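PDB 3OT5: UDP-N-acetylglucosamine 2-epimerase from Listeria monocytogenes, which probably catalyses the interconversion of UDP-N-acetylglucosamine and UDP-N-acetylmannosamine by inverting the configuration at C2 of the sugar. Local coordinates for residues E108-E113 with L132-Q137; D190-F195 with T395-D400; Y213-L218 with H296-K301; Q242-A247 with I344-E349. All blocks are in the same frame, centred on the assembly; numbering follows the deposited sequence.

In the fold
The chain folds into two domains, each built on a parallel sheet flanked by helices. The N-terminal sheet ends at strand 194-196. Contact 1 closes a short loop around strand 117-121 of this sheet, joining the helices before and after that strand. It is complete before contact 2 opens at edge strand 194-196. Contact 2 closes near the C terminus, where the final tail returns to the first domain. Contacts 3 and 4 nest inside this long loop and cross along the chain. Contact 3 joins the start of helix 216-219 and the residues before it to helix 292-301. Contact 4 sets helix 240-254 against the turn after strand 341-343 and the start of helix 348-360.

Contact 1: E108-E113 with L132-Q137; sequences EVIAAE and LATFYQ
I110 packs on the aliphatic part of Q137, the first residue past helix 125-136. The CG2 branch of I110 lies 3.5 Å from Q137 CB. It also touches Q137 CG, 3.6 Å from I110 CG2. The two side chains run antiparallel, side by side. With chi1 of I110 at -67° (to CG1), CG2 is left anti to the backbone N, and this branch meets the glutamine. The other branch of I110 ends in CD1 and reaches further back along helix 125-136. There I110 CD1 lies 4.4 Å from A133 CB, a loose apolar approach. The I110 and T134 side chains cross at about a right angle, and I110 CD1 lies 3.2 Å from T134 OG1. This is a close van der Waals contact against a hydroxyl that is hydrogen-bonded to A130 O, one turn earlier in its own helix.

The polar end of Q137 folds over A111. The Q137 chain is bent at chi2 (-64°), which swings its amide across the small residue. Q137 OE1 sits 3.7 Å from A111 CB and equally far from A111 CA. Its NE2 hydrogen-bonds to N107 OD1, one turn before A111. The amide is thus anchored on helix 95-113, although Q137 itself follows the end of helix 125-136.

The two helices stand before and after strand 117-121 in the Rossmann-like N-terminal domain. I110 also touches M31 of strand 28-34, and P115 and K139 in the adjoining loops. K139 reaches T134 as well.

Contact 2: D190-F195 with T395-D400; sequences DPATIF and TDRPED
P191 and A192 present backbone carbonyls to the guanidinium of R397. P191 O lies 3.5 Å from R397 NH2. A192 O takes a hydrogen bond of 2.8 Å from R397 NH1. This bond is nearly straight (175° at the hydrogen), and the oxygen lies in the guanidinium plane. The arginine reaches it with a chain extended from CG to NE. The turn carrying these carbonyls is braced internally: D190 OD2 accepts from A192 N in an Asx turn, while D190 O accepts from both the backbone N and OG1 of T193.

At I194 the chain enters the edge strand 194-196, and I194 O lies 3.4 Å from R397 NH2. F195 follows with the main side-chain contact. Its ring lies against one face of the guanidinium, with F195 CE1 3.3 Å from R397 CZ. The two planes are 28° apart. P398 meets the same ring at about a right angle, with P398 CD 3.8 Å from F195 CE1. P398 O lies at the ring edge. D400 comes in beside the backbone, with D400 OD1 3.6 Å from F195 CA. That oxygen accepts from V196 N, and D400 OD2 forms a salt bridge with K181.

The guanidinium therefore uses its edge for a carbonyl and its face for an aromatic ring. R397 ties the C-terminal tail to the turn before strand 194-196 and to F195 on it, and D400 ties it to the strand backbone.

Contact 3: Y213-L218 with H296-K301; sequences YHHPIL and HNFLRK
An aromatic cluster of Y213, H215 and F298 joins the start of helix 216-219 to helix 292-301. H215 and F298 form its T-shaped (edge-to-face) pair. F298 points its edge at the middle of the imidazole face, and F298 CZ lies 3.4 Å from H215 CG. The planes are 76° apart. H215 CG is anti to the backbone N (chi1 -165°), which carries the imidazole toward F298. The same histidine is the N-cap of helix 216-219: H215 ND1 accepts from I217 N at 3.3 Å, close to the ring plane. One imidazole thus caps a helix with its edge and receives a phenyl ring on its face.

In the Rossmann-like C-terminal domain, F298 also touches V261 of strand 258-263, and L218 touches L226 of strand 225-229. L218 lies over the F298 ring in a CH-pi contact, with L218 CD1 3.8 Å from the centroid and almost on the ring normal.

Y213 packs against N297. N297 CB makes a CH-pi contact over the face of the tyrosine ring, 3.4 Å from Y213 CG. The N297 amide plane is only 11° from that ring, so the two groups stack. The amide is fixed by outside bonds: N297 ND2 donates to I293 O and T208 O, and N297 OD1 accepts from Q210 N. Y213 OH lies at the edge of F298, 3.6 Å from F298 CE2, and is hydrogen-bonded to D294 OD1.

Contact 4: Q242-A247 with I344-E349; sequences QGMFEA and IGTNKE
K348 and E246 form the salt bridge of this contact. K348 NZ donates to E246 OE2 at 3.3 Å, approaching from above the carboxylate plane. With chi2 at -177° and the rest of the chain equally straight, the K348 methylenes run alongside helix 240-254 to reach the acid. On the way K348 CE passes 3.5 Å from E246 CB. The other carboxylate oxygen, E246 OE1, receives a weak bond of 3.4 Å from Q242 NE2, one turn earlier. Both oxygens of E246 thus have a donor.

G243 O is satisfied within its own helix by A247 N. The lysine chain lies beside this carbonyl, with K348 CG 3.4 Å from G243 O. A247 CB packs on the same methylene, 3.7 Å from K348 CG.

The contact sets helix 240-254 of the Rossmann-like C-terminal domain against the turn between its edge strand 341-343 and helix 348-360. N347 takes the N-cap position of that helix, but its side chain makes no capping bond. I344 O is held by N350 ND2.

M244 meets the turn with its thioether: M244 SD lies 3.6 Å from T346 CB. M244 CG rests 3.6 Å from T346 O. N236 of helix 234-237 touches both M244 and T346.

Contact 1: E108-E113 with L132-Q137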
loop_
_atom_site.group_PDB
_atom_site.type_symbol
_atom_site.label_atom_id
_atom_site.label_comp_id
_atom_site.label_asym_id
_atom_site.label_seq_id
_atom_site.Cartn_x
_atom_site.Cartn_y
_atom_site.Cartn_z
ATOM N N GLU A 108 -16.041 -10.380 -21.167
ATOM C CA GLU A 108 -15.659 -11.449 -22.090
ATOM C C GLU A 108 -14.709 -12.450 -21.436
ATOM O O GLU A 108 -14.868 -13.652 -21.597
ATOM C CB GLU A 108 -15.022 -10.846 -23.338
ATOM C CG GLU A 108 -14.702 -11.849 -24.444
ATOM C CD GLU A 108 -14.141 -11.188 -25.690
ATOM O OE1 GLU A 108 -13.980 -9.948 -25.691
ATOM O OE2 GLU A 108 -13.871 -11.905 -26.675
ATOM N N VAL A 109 -13.728 -11.959 -20.682
ATOM C CA VAL A 109 -12.780 -12.856 -20.028
ATOM C C VAL A 109 -13.491 -13.749 -19.019
ATOM O O VAL A 109 -13.238 -14.954 -18.974
ATOM C CB VAL A 109 -11.624 -12.084 -19.354
ATOM C CG1 VAL A 109 -10.758 -13.026 -18.522
ATOM C CG2 VAL A 109 -10.791 -11.388 -20.409
ATOM N N ILE A 110 -14.388 -13.162 -18.228
ATOM C CA ILE A 110 -15.129 -13.912 -17.222
ATOM C C ILE A 110 -16.066 -14.941 -17.857
ATOM O O ILE A 110 -16.100 -16.099 -17.437
ATOM C CB ILE A 110 -15.918 -12.980 -16.306
ATOM C CG1 ILE A 110 -14.949 -12.139 -15.463
ATOM C CG2 ILE A 110 -16.823 -13.775 -15.403
ATOM C CD1 ILE A 110 -15.606 -11.079 -14.647
ATOM N N ALA A 111 -16.807 -14.524 -18.877
ATOM C CA ALA A 111 -17.736 -15.415 -19.578
ATOM C C ALA A 111 -17.043 -16.679 -20.072
ATOM O O ALA A 111 -17.593 -17.775 -19.961
ATOM C CB ALA A 111 -18.403 -14.687 -20.761
ATOM N N ALA A 112 -15.837 -16.512 -20.612
ATOM C CA ALA A 112 -15.058 -17.621 -21.145
ATOM C C ALA A 112 -14.399 -18.475 -20.047
ATOM O O ALA A 112 -14.588 -19.692 -20.011
ATOM C CB ALA A 112 -13.998 -17.092 -22.105
ATOM N N GLU A 113 -13.636 -17.837 -19.166
ATOM C CA GLU A 113 -12.925 -18.540 -18.089
ATOM C C GLU A 113 -13.843 -19.181 -17.048
ATOM O O GLU A 113 -13.486 -20.210 -16.447
ATOM C CB GLU A 113 -11.946 -17.583 -17.390
ATOM C CG GLU A 113 -10.809 -17.086 -18.296
ATOM C CD GLU A 113 -9.832 -18.188 -18.709
ATOM O OE1 GLU A 113 -9.439 -19.019 -17.850
ATOM O OE2 GLU A 113 -9.426 -18.198 -19.890
ATOM N N LEU A 132 -18.233 -4.877 -11.854
ATOM C CA LEU A 132 -19.498 -4.801 -12.533
ATOM C C LEU A 132 -19.630 -5.923 -13.573
ATOM O O LEU A 132 -20.701 -6.533 -13.705
ATOM C CB LEU A 132 -19.630 -3.436 -13.186
ATOM C CG LEU A 132 -20.947 -3.142 -13.899
ATOM C CD1 LEU A 132 -22.138 -3.237 -12.947
ATOM C CD2 LEU A 132 -20.848 -1.773 -14.507
ATOM N N ALA A 133 -18.559 -6.202 -14.316
ATOM C CA ALA A 133 -18.629 -7.296 -15.311
ATOM C C ALA A 133 -18.828 -8.621 -14.562
ATOM O O ALA A 133 -19.498 -9.508 -15.043
ATOM C CB ALA A 133 -17.381 -7.342 -16.187
ATOM N N THR A 134 -18.241 -8.724 -13.373
ATOM C CA THR A 134 -18.365 -9.902 -12.520
ATOM C C THR A 134 -19.846 -10.083 -12.117
ATOM O O THR A 134 -20.399 -11.198 -12.174
ATOM C CB THR A 134 -17.423 -9.780 -11.281
ATOM O OG1 THR A 134 -16.059 -9.779 -11.727
ATOM C CG2 THR A 134 -17.619 -10.913 -10.301
ATOM N N PHE A 135 -20.497 -8.981 -11.756
ATOM C CA PHE A 135 -21.906 -9.026 -11.395
ATOM C C PHE A 135 -22.751 -9.385 -12.613
ATOM O O PHE A 135 -23.669 -10.215 -12.530
ATOM C CB PHE A 135 -22.378 -7.698 -10.834
ATOM C CG PHE A 135 -23.870 -7.603 -10.731
ATOM C CD1 PHE A 135 -24.553 -8.330 -9.783
ATOM C CD2 PHE A 135 -24.585 -6.785 -11.581
ATOM C CE1 PHE A 135 -25.920 -8.258 -9.700
ATOM C CE2 PHE A 135 -25.961 -6.711 -11.502
ATOM C CZ PHE A 135 -26.626 -7.445 -10.569
ATOM N N TYR A 136 -22.462 -8.754 -13.742
ATOM C CA TYR A 136 -23.219 -9.067 -14.950
ATOM C C TYR A 136 -23.096 -10.527 -15.289
ATOM O O TYR A 136 -24.052 -11.133 -15.742
ATOM C CB TYR A 136 -22.826 -8.190 -16.148
ATOM C CG TYR A 136 -23.216 -6.738 -16.015
ATOM C CD1 TYR A 136 -24.368 -6.370 -15.314
ATOM C CD2 TYR A 136 -22.552 -5.745 -16.737
ATOM C CE1 TYR A 136 -24.768 -5.055 -15.227
ATOM C CE2 TYR A 136 -22.966 -4.404 -16.670
ATOM C CZ TYR A 136 -24.075 -4.077 -15.915
ATOM O OH TYR A 136 -24.523 -2.782 -15.839
ATOM N N GLN A 137 -21.933 -11.110 -15.006
ATOM C CA GLN A 137 -21.698 -12.535 -15.271
ATOM C C GLN A 137 -22.159 -13.429 -14.137
ATOM O O GLN A 137 -21.944 -14.638 -14.166
ATOM C CB GLN A 137 -20.213 -12.777 -15.534
ATOM C CG GLN A 137 -19.766 -12.152 -16.798
ATOM C CD GLN A 137 -20.450 -12.752 -17.971
ATOM O OE1 GLN A 137 -20.706 -13.957 -18.001
ATOM N NE2 GLN A 137 -20.738 -11.930 -18.973
#

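Contact 2: D190-F195 with T395-D400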
loop_
_atom_site.group_PDB
_atom_site.type_symbol
_atom_site.label_atom_id
_atom_site.label_comp_id
_atom_site.label_asym_id
_atom_site.label_seq_id
_atom_site.Cartn_x
_atom_site.Cartn_y
_atom_site.Cartn_z
ATOM N N ASP A 190 -23.893 -7.216 5.235
ATOM C CA ASP A 190 -24.053 -8.395 6.074
ATOM C C ASP A 190 -22.738 -8.703 6.796
ATOM O O ASP A 190 -21.754 -9.047 6.154
ATOM C CB ASP A 190 -24.492 -9.575 5.192
ATOM C CG ASP A 190 -24.842 -10.828 5.985
ATOM O OD1 ASP A 190 -25.297 -11.804 5.348
ATOM O OD2 ASP A 190 -24.682 -10.847 7.225
ATOM N N PRO A 191 -22.724 -8.586 8.142
ATOM C CA PRO A 191 -21.504 -8.866 8.909
ATOM C C PRO A 191 -20.823 -10.182 8.516
ATOM O O PRO A 191 -19.605 -10.255 8.493
ATOM C CB PRO A 191 -21.996 -8.953 10.370
ATOM C CG PRO A 191 -23.338 -8.267 10.396
ATOM C CD PRO A 191 -23.903 -8.350 9.008
ATOM N N ALA A 192 -21.607 -11.217 8.228
ATOM C CA ALA A 192 -21.054 -12.514 7.838
ATOM C C ALA A 192 -20.216 -12.452 6.548
ATOM O O ALA A 192 -19.449 -13.370 6.258
ATOM C CB ALA A 192 -22.173 -13.545 7.687
ATOM N N THR A 193 -20.349 -11.377 5.779
ATOM C CA THR A 193 -19.594 -11.254 4.533
ATOM C C THR A 193 -18.329 -10.371 4.628
ATOM O O THR A 193 -17.576 -10.256 3.653
ATOM C CB THR A 193 -20.494 -10.701 3.418
ATOM O OG1 THR A 193 -20.861 -9.353 3.718
ATOM C CG2 THR A 193 -21.755 -11.572 3.260
ATOM N N ILE A 194 -18.084 -9.764 5.788
ATOM C CA ILE A 194 -16.917 -8.887 5.949
ATOM C C ILE A 194 -15.842 -9.517 6.819
ATOM O O ILE A 194 -16.126 -10.042 7.907
ATOM C CB ILE A 194 -17.300 -7.549 6.606
ATOM C CG1 ILE A 194 -18.451 -6.868 5.861
ATOM C CG2 ILE A 194 -16.095 -6.621 6.645
ATOM C CD1 ILE A 194 -19.052 -5.729 6.659
ATOM N N PHE A 195 -14.597 -9.434 6.362
ATOM C CA PHE A 195 -13.483 -9.985 7.120
ATOM C C PHE A 195 -12.349 -8.977 7.239
ATOM O O PHE A 195 -11.815 -8.542 6.232
ATOM C CB PHE A 195 -12.950 -11.253 6.443
ATOM C CG PHE A 195 -13.947 -12.363 6.357
ATOM C CD1 PHE A 195 -14.004 -13.340 7.348
ATOM C CD2 PHE A 195 -14.837 -12.437 5.298
ATOM C CE1 PHE A 195 -14.924 -14.364 7.276
ATOM C CE2 PHE A 195 -15.769 -13.472 5.220
ATOM C CZ PHE A 195 -15.806 -14.434 6.205
ATOM N N THR A 395 -15.676 -24.535 5.405
ATOM C CA THR A 395 -14.732 -24.906 6.448
ATOM C C THR A 395 -14.641 -23.724 7.411
ATOM O O THR A 395 -15.135 -22.642 7.115
ATOM C CB THR A 395 -13.345 -25.285 5.874
ATOM O OG1 THR A 395 -12.817 -24.201 5.096
ATOM C CG2 THR A 395 -13.461 -26.530 4.993
ATOM N N ASP A 396 -14.017 -23.941 8.561
ATOM C CA ASP A 396 -13.905 -22.907 9.598
ATOM C C ASP A 396 -13.769 -21.467 9.102
ATOM O O ASP A 396 -12.864 -21.138 8.324
ATOM C CB ASP A 396 -12.744 -23.224 10.554
ATOM C CG ASP A 396 -12.994 -24.465 11.387
ATOM O OD1 ASP A 396 -14.037 -25.125 11.186
ATOM O OD2 ASP A 396 -12.150 -24.780 12.248
ATOM N N ARG A 397 -14.688 -20.621 9.569
ATOM C CA ARG A 397 -14.690 -19.195 9.247
ATOM C C ARG A 397 -13.486 -18.539 9.911
ATOM O O ARG A 397 -13.341 -18.613 11.125
ATOM C CB ARG A 397 -15.958 -18.538 9.788
ATOM C CG ARG A 397 -15.978 -17.036 9.620
ATOM C CD ARG A 397 -17.125 -16.383 10.372
ATOM N NE ARG A 397 -17.069 -14.932 10.207
ATOM C CZ ARG A 397 -17.619 -14.261 9.195
ATOM N NH1 ARG A 397 -18.288 -14.902 8.239
ATOM N NH2 ARG A 397 -17.495 -12.937 9.139
ATOM N N PRO A 398 -12.626 -17.876 9.130
ATOM C CA PRO A 398 -11.474 -17.252 9.756
ATOM C C PRO A 398 -11.908 -16.075 10.618
ATOM O O PRO A 398 -12.845 -15.369 10.271
ATOM C CB PRO A 398 -10.659 -16.773 8.565
ATOM C CG PRO A 398 -11.678 -16.456 7.533
ATOM C CD PRO A 398 -12.776 -17.458 7.723
ATOM N N GLU A 399 -11.241 -15.872 11.744
ATOM C CA GLU A 399 -11.601 -14.772 12.612
ATOM C C GLU A 399 -10.804 -13.547 12.163
ATOM O O GLU A 399 -9.755 -13.678 11.531
ATOM C CB GLU A 399 -11.335 -15.141 14.070
ATOM C CG GLU A 399 -12.107 -14.300 15.075
ATOM C CD GLU A 399 -12.025 -14.868 16.479
ATOM O OE1 GLU A 399 -10.947 -15.377 16.859
ATOM O OE2 GLU A 399 -13.038 -14.793 17.212
ATOM N N ASP A 400 -11.326 -12.365 12.465
ATOM C CA ASP A 400 -10.687 -11.099 12.095
ATOM C C ASP A 400 -9.271 -10.909 12.622
ATOM O O ASP A 400 -8.881 -11.479 13.644
ATOM C CB ASP A 400 -11.537 -9.920 12.589
ATOM C CG ASP A 400 -12.824 -9.763 11.815
ATOM O OD1 ASP A 400 -12.883 -10.243 10.668
ATOM O OD2 ASP A 400 -13.757 -9.121 12.337
#

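Contact 3: Y213-L218 with H296-K301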
loop_
_atom_site.group_PDB
_atom_site.type_symbol
_atom_site.label_atom_id
_atom_site.label_comp_id
_atom_site.label_asym_id
_atom_site.label_seq_id
_atom_site.Cartn_x
_atom_site.Cartn_y
_atom_site.Cartn_z
ATOM N N TYR A 213 19.944 -7.217 0.212
ATOM C CA TYR A 213 19.804 -6.153 -0.778
ATOM C C TYR A 213 21.122 -5.421 -1.029
ATOM O O TYR A 213 21.938 -5.248 -0.133
ATOM C CB TYR A 213 18.695 -5.187 -0.361
ATOM C CG TYR A 213 18.469 -4.029 -1.302
ATOM C CD1 TYR A 213 17.799 -4.209 -2.507
ATOM C CD2 TYR A 213 18.878 -2.740 -0.960
ATOM C CE1 TYR A 213 17.570 -3.133 -3.370
ATOM C CE2 TYR A 213 18.644 -1.656 -1.808
ATOM C CZ TYR A 213 17.995 -1.856 -3.009
ATOM O OH TYR A 213 17.766 -0.786 -3.850
ATOM N N HIS A 214 21.260 -4.956 -2.264
ATOM C CA HIS A 214 22.457 -4.309 -2.791
ATOM C C HIS A 214 22.342 -2.822 -3.155
ATOM O O HIS A 214 21.631 -2.474 -4.088
ATOM C CB HIS A 214 22.783 -5.060 -4.089
ATOM C CG HIS A 214 21.595 -5.183 -5.008
ATOM N ND1 HIS A 214 20.638 -6.168 -4.858
ATOM C CD2 HIS A 214 21.181 -4.415 -6.048
ATOM C CE1 HIS A 214 19.697 -6.012 -5.773
ATOM N NE2 HIS A 214 20.003 -4.956 -6.508
ATOM N N HIS A 215 23.037 -1.949 -2.431
ATOM C CA HIS A 215 23.047 -0.518 -2.778
ATOM C C HIS A 215 24.195 0.190 -2.055
ATOM O O HIS A 215 24.265 0.141 -0.829
ATOM C CB HIS A 215 21.730 0.189 -2.455
ATOM C CG HIS A 215 21.599 1.529 -3.120
ATOM N ND1 HIS A 215 22.348 2.626 -2.748
ATOM C CD2 HIS A 215 20.801 1.948 -4.132
ATOM C CE1 HIS A 215 22.024 3.658 -3.508
ATOM N NE2 HIS A 215 21.083 3.275 -4.351
ATOM N N PRO A 216 25.081 0.877 -2.813
ATOM C CA PRO A 216 26.262 1.582 -2.276
ATOM C C PRO A 216 26.031 2.324 -0.961
ATOM O O PRO A 216 26.766 2.114 0.006
ATOM C CB PRO A 216 26.613 2.596 -3.386
ATOM C CG PRO A 216 25.478 2.541 -4.372
ATOM C CD PRO A 216 24.895 1.178 -4.243
ATOM N N ILE A 217 25.001 3.166 -0.934
ATOM C CA ILE A 217 24.663 3.958 0.250
ATOM C C ILE A 217 24.397 3.078 1.458
ATOM O O ILE A 217 24.810 3.385 2.576
ATOM C CB ILE A 217 23.413 4.813 -0.003
ATOM C CG1 ILE A 217 23.655 5.786 -1.164
ATOM C CG2 ILE A 217 23.041 5.567 1.250
ATOM C CD1 ILE A 217 22.416 6.541 -1.573
ATOM N N LEU A 218 23.674 1.994 1.227
ATOM C CA LEU A 218 23.360 1.063 2.289
ATOM C C LEU A 218 24.615 0.301 2.693
ATOM O O LEU A 218 24.794 -0.015 3.865
ATOM C CB LEU A 218 22.244 0.124 1.846
ATOM C CG LEU A 218 20.914 0.849 1.608
ATOM C CD1 LEU A 218 19.849 -0.102 1.083
ATOM C CD2 LEU A 218 20.450 1.516 2.891
ATOM N N HIS A 296 11.214 -0.404 -0.414
ATOM C CA HIS A 296 10.989 -1.322 0.702
ATOM C C HIS A 296 12.326 -1.773 1.290
ATOM O O HIS A 296 12.472 -1.897 2.511
ATOM C CB HIS A 296 10.159 -2.561 0.322
ATOM C CG HIS A 296 8.742 -2.257 -0.063
ATOM N ND1 HIS A 296 8.038 -3.017 -0.973
ATOM C CD2 HIS A 296 7.920 -1.241 0.293
ATOM C CE1 HIS A 296 6.827 -2.509 -1.122
ATOM N NE2 HIS A 296 6.732 -1.427 -0.370
ATOM N N ASN A 297 13.294 -2.020 0.414
ATOM C CA ASN A 297 14.624 -2.451 0.837
ATOM C C ASN A 297 15.397 -1.365 1.599
ATOM O O ASN A 297 16.147 -1.675 2.529
ATOM C CB ASN A 297 15.373 -3.021 -0.358
ATOM C CG ASN A 297 14.773 -4.356 -0.820
ATOM O OD1 ASN A 297 15.059 -5.413 -0.242
ATOM N ND2 ASN A 297 13.973 -4.311 -1.876
ATOM N N PHE A 298 15.199 -0.101 1.230
ATOM C CA PHE A 298 15.827 1.006 1.959
ATOM C C PHE A 298 15.143 1.149 3.285
ATOM O O PHE A 298 15.769 1.330 4.324
ATOM C CB PHE A 298 15.727 2.330 1.195
ATOM C CG PHE A 298 16.877 2.582 0.280
ATOM C CD1 PHE A 298 17.867 3.485 0.650
ATOM C CD2 PHE A 298 17.000 1.902 -0.917
ATOM C CE1 PHE A 298 18.940 3.732 -0.165
ATOM C CE2 PHE A 298 18.077 2.137 -1.751
ATOM C CZ PHE A 298 19.055 3.056 -1.372
ATOM N N LEU A 299 13.831 1.039 3.226
ATOM C CA LEU A 299 12.985 1.154 4.382
ATOM C C LEU A 299 13.455 0.159 5.432
ATOM O O LEU A 299 13.619 0.511 6.604
ATOM C CB LEU A 299 11.539 0.877 3.948
ATOM C CG LEU A 299 10.386 1.392 4.783
ATOM C CD1 LEU A 299 10.492 2.918 4.902
ATOM C CD2 LEU A 299 9.078 0.985 4.145
ATOM N N ARG A 300 13.737 -1.073 5.013
ATOM C CA ARG A 300 14.173 -2.106 5.961
ATOM C C ARG A 300 15.377 -1.721 6.811
ATOM O O ARG A 300 15.427 -2.061 8.000
ATOM C CB ARG A 300 14.465 -3.435 5.257
ATOM C CG ARG A 300 14.984 -4.502 6.224
ATOM C CD ARG A 300 15.052 -5.869 5.618
ATOM N NE ARG A 300 15.557 -6.845 6.578
ATOM C CZ ARG A 300 14.815 -7.472 7.491
ATOM N NH1 ARG A 300 15.387 -8.345 8.312
ATOM N NH2 ARG A 300 13.507 -7.236 7.594
ATOM N N LYS A 301 16.350 -1.031 6.213
ATOM C CA LYS A 301 17.559 -0.630 6.940
ATOM C C LYS A 301 17.443 0.769 7.554
ATOM O O LYS A 301 18.378 1.262 8.180
ATOM C CB LYS A 301 18.774 -0.711 6.003
ATOM C CG LYS A 301 20.133 -0.421 6.662
ATOM C CD LYS A 301 20.405 -1.339 7.866
ATOM C CE LYS A 301 21.772 -1.063 8.498
ATOM N NZ LYS A 301 22.000 -1.900 9.704
#

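Contact 4: Q242-A247 with I344-E349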
loop_
_atom_site.group_PDB
_atom_site.type_symbol
_atom_site.label_atom_id
_atom_site.label_comp_id
_atom_site.label_asym_id
_atom_site.label_seq_id
_atom_site.Cartn_x
_atom_site.Cartn_y
_atom_site.Cartn_z
ATOM N N GLN A 242 10.557 23.925 1.733
ATOM C CA GLN A 242 11.794 24.561 2.174
ATOM C C GLN A 242 12.050 24.346 3.663
ATOM O O GLN A 242 13.140 23.942 4.050
ATOM C CB GLN A 242 11.790 26.053 1.840
ATOM C CG GLN A 242 13.027 26.792 2.329
ATOM C CD GLN A 242 13.091 28.209 1.819
ATOM O OE1 GLN A 242 12.495 28.534 0.796
ATOM N NE2 GLN A 242 13.837 29.061 2.519
ATOM N N GLY A 243 11.045 24.607 4.493
ATOM C CA GLY A 243 11.190 24.420 5.932
ATOM C C GLY A 243 11.529 22.977 6.265
ATOM O O GLY A 243 12.341 22.705 7.155
ATOM N N MET A 244 10.915 22.045 5.540
ATOM C CA MET A 244 11.158 20.626 5.782
ATOM C C MET A 244 12.593 20.194 5.428
ATOM O O MET A 244 13.206 19.460 6.201
ATOM C CB MET A 244 10.105 19.759 5.074
ATOM C CG MET A 244 8.689 20.061 5.564
ATOM S SD MET A 244 7.405 18.955 4.988
ATOM C CE MET A 244 7.616 19.035 3.211
ATOM N N PHE A 245 13.132 20.648 4.291
ATOM C CA PHE A 245 14.515 20.284 3.934
ATOM C C PHE A 245 15.483 20.891 4.943
ATOM O O PHE A 245 16.431 20.233 5.390
ATOM C CB PHE A 245 14.929 20.725 2.525
ATOM C CG PHE A 245 14.130 20.099 1.412
ATOM C CD1 PHE A 245 13.873 18.742 1.395
ATOM C CD2 PHE A 245 13.759 20.854 0.308
ATOM C CE1 PHE A 245 13.154 18.156 0.338
ATOM C CE2 PHE A 245 13.060 20.282 -0.751
ATOM C CZ PHE A 245 12.758 18.927 -0.733
ATOM N N GLU A 246 15.248 22.150 5.299
ATOM C CA GLU A 246 16.091 22.827 6.274
ATOM C C GLU A 246 16.073 22.051 7.583
ATOM O O GLU A 246 17.086 21.958 8.258
ATOM C CB GLU A 246 15.639 24.274 6.485
ATOM C CG GLU A 246 15.873 25.175 5.275
ATOM C CD GLU A 246 15.378 26.603 5.473
ATOM O OE1 GLU A 246 15.876 27.515 4.775
ATOM O OE2 GLU A 246 14.505 26.825 6.333
ATOM N N ALA A 247 14.924 21.470 7.919
ATOM C CA ALA A 247 14.786 20.695 9.148
ATOM C C ALA A 247 15.696 19.468 9.151
ATOM O O ALA A 247 16.449 19.265 10.097
ATOM C CB ALA A 247 13.340 20.265 9.346
ATOM N N ILE A 344 3.148 14.732 12.740
ATOM C CA ILE A 344 3.905 15.892 13.205
ATOM C C ILE A 344 3.788 17.129 12.327
ATOM O O ILE A 344 4.404 18.148 12.615
ATOM C CB ILE A 344 5.390 15.545 13.347
ATOM C CG1 ILE A 344 6.026 15.311 11.977
ATOM C CG2 ILE A 344 5.550 14.326 14.234
ATOM C CD1 ILE A 344 7.513 15.130 12.051
ATOM N N GLY A 345 3.016 17.066 11.254
ATOM C CA GLY A 345 2.876 18.246 10.411
ATOM C C GLY A 345 4.112 18.546 9.593
ATOM O O GLY A 345 4.906 17.651 9.294
ATOM N N THR A 346 4.281 19.809 9.233
ATOM C CA THR A 346 5.394 20.204 8.386
ATOM C C THR A 346 6.240 21.354 8.952
ATOM O O THR A 346 7.120 21.873 8.269
ATOM C CB THR A 346 4.858 20.609 7.001
ATOM O OG1 THR A 346 4.023 21.767 7.132
ATOM C CG2 THR A 346 4.039 19.460 6.387
ATOM N N ASN A 347 5.978 21.750 10.192
ATOM C CA ASN A 347 6.744 22.821 10.811
ATOM C C ASN A 347 8.176 22.338 11.115
ATOM O O ASN A 347 8.377 21.340 11.811
ATOM C CB ASN A 347 6.049 23.305 12.086
ATOM C CG ASN A 347 6.653 24.582 12.639
ATOM O OD1 ASN A 347 6.312 25.013 13.740
ATOM N ND2 ASN A 347 7.543 25.205 11.870
ATOM N N LYS A 348 9.154 23.048 10.563
ATOM C CA LYS A 348 10.586 22.748 10.737
ATOM C C LYS A 348 10.995 22.414 12.187
ATOM O O LYS A 348 11.729 21.460 12.437
ATOM C CB LYS A 348 11.394 23.951 10.245
ATOM C CG LYS A 348 12.901 23.815 10.306
ATOM C CD LYS A 348 13.551 25.122 9.846
ATOM C CE LYS A 348 15.067 25.057 9.878
ATOM N NZ LYS A 348 15.686 26.318 9.353
ATOM N N GLU A 349 10.521 23.200 13.139
ATOM C CA GLU A 349 10.873 22.964 14.537
ATOM C C GLU A 349 10.313 21.638 15.042
ATOM O O GLU A 349 10.943 20.957 15.848
ATOM C CB GLU A 349 10.405 24.117 15.438
ATOM C CG GLU A 349 11.139 25.446 15.210
ATOM C CD GLU A 349 10.906 26.052 13.832
ATOM O OE1 GLU A 349 9.833 25.792 13.235
ATOM O OE2 GLU A 349 11.788 26.809 13.358
#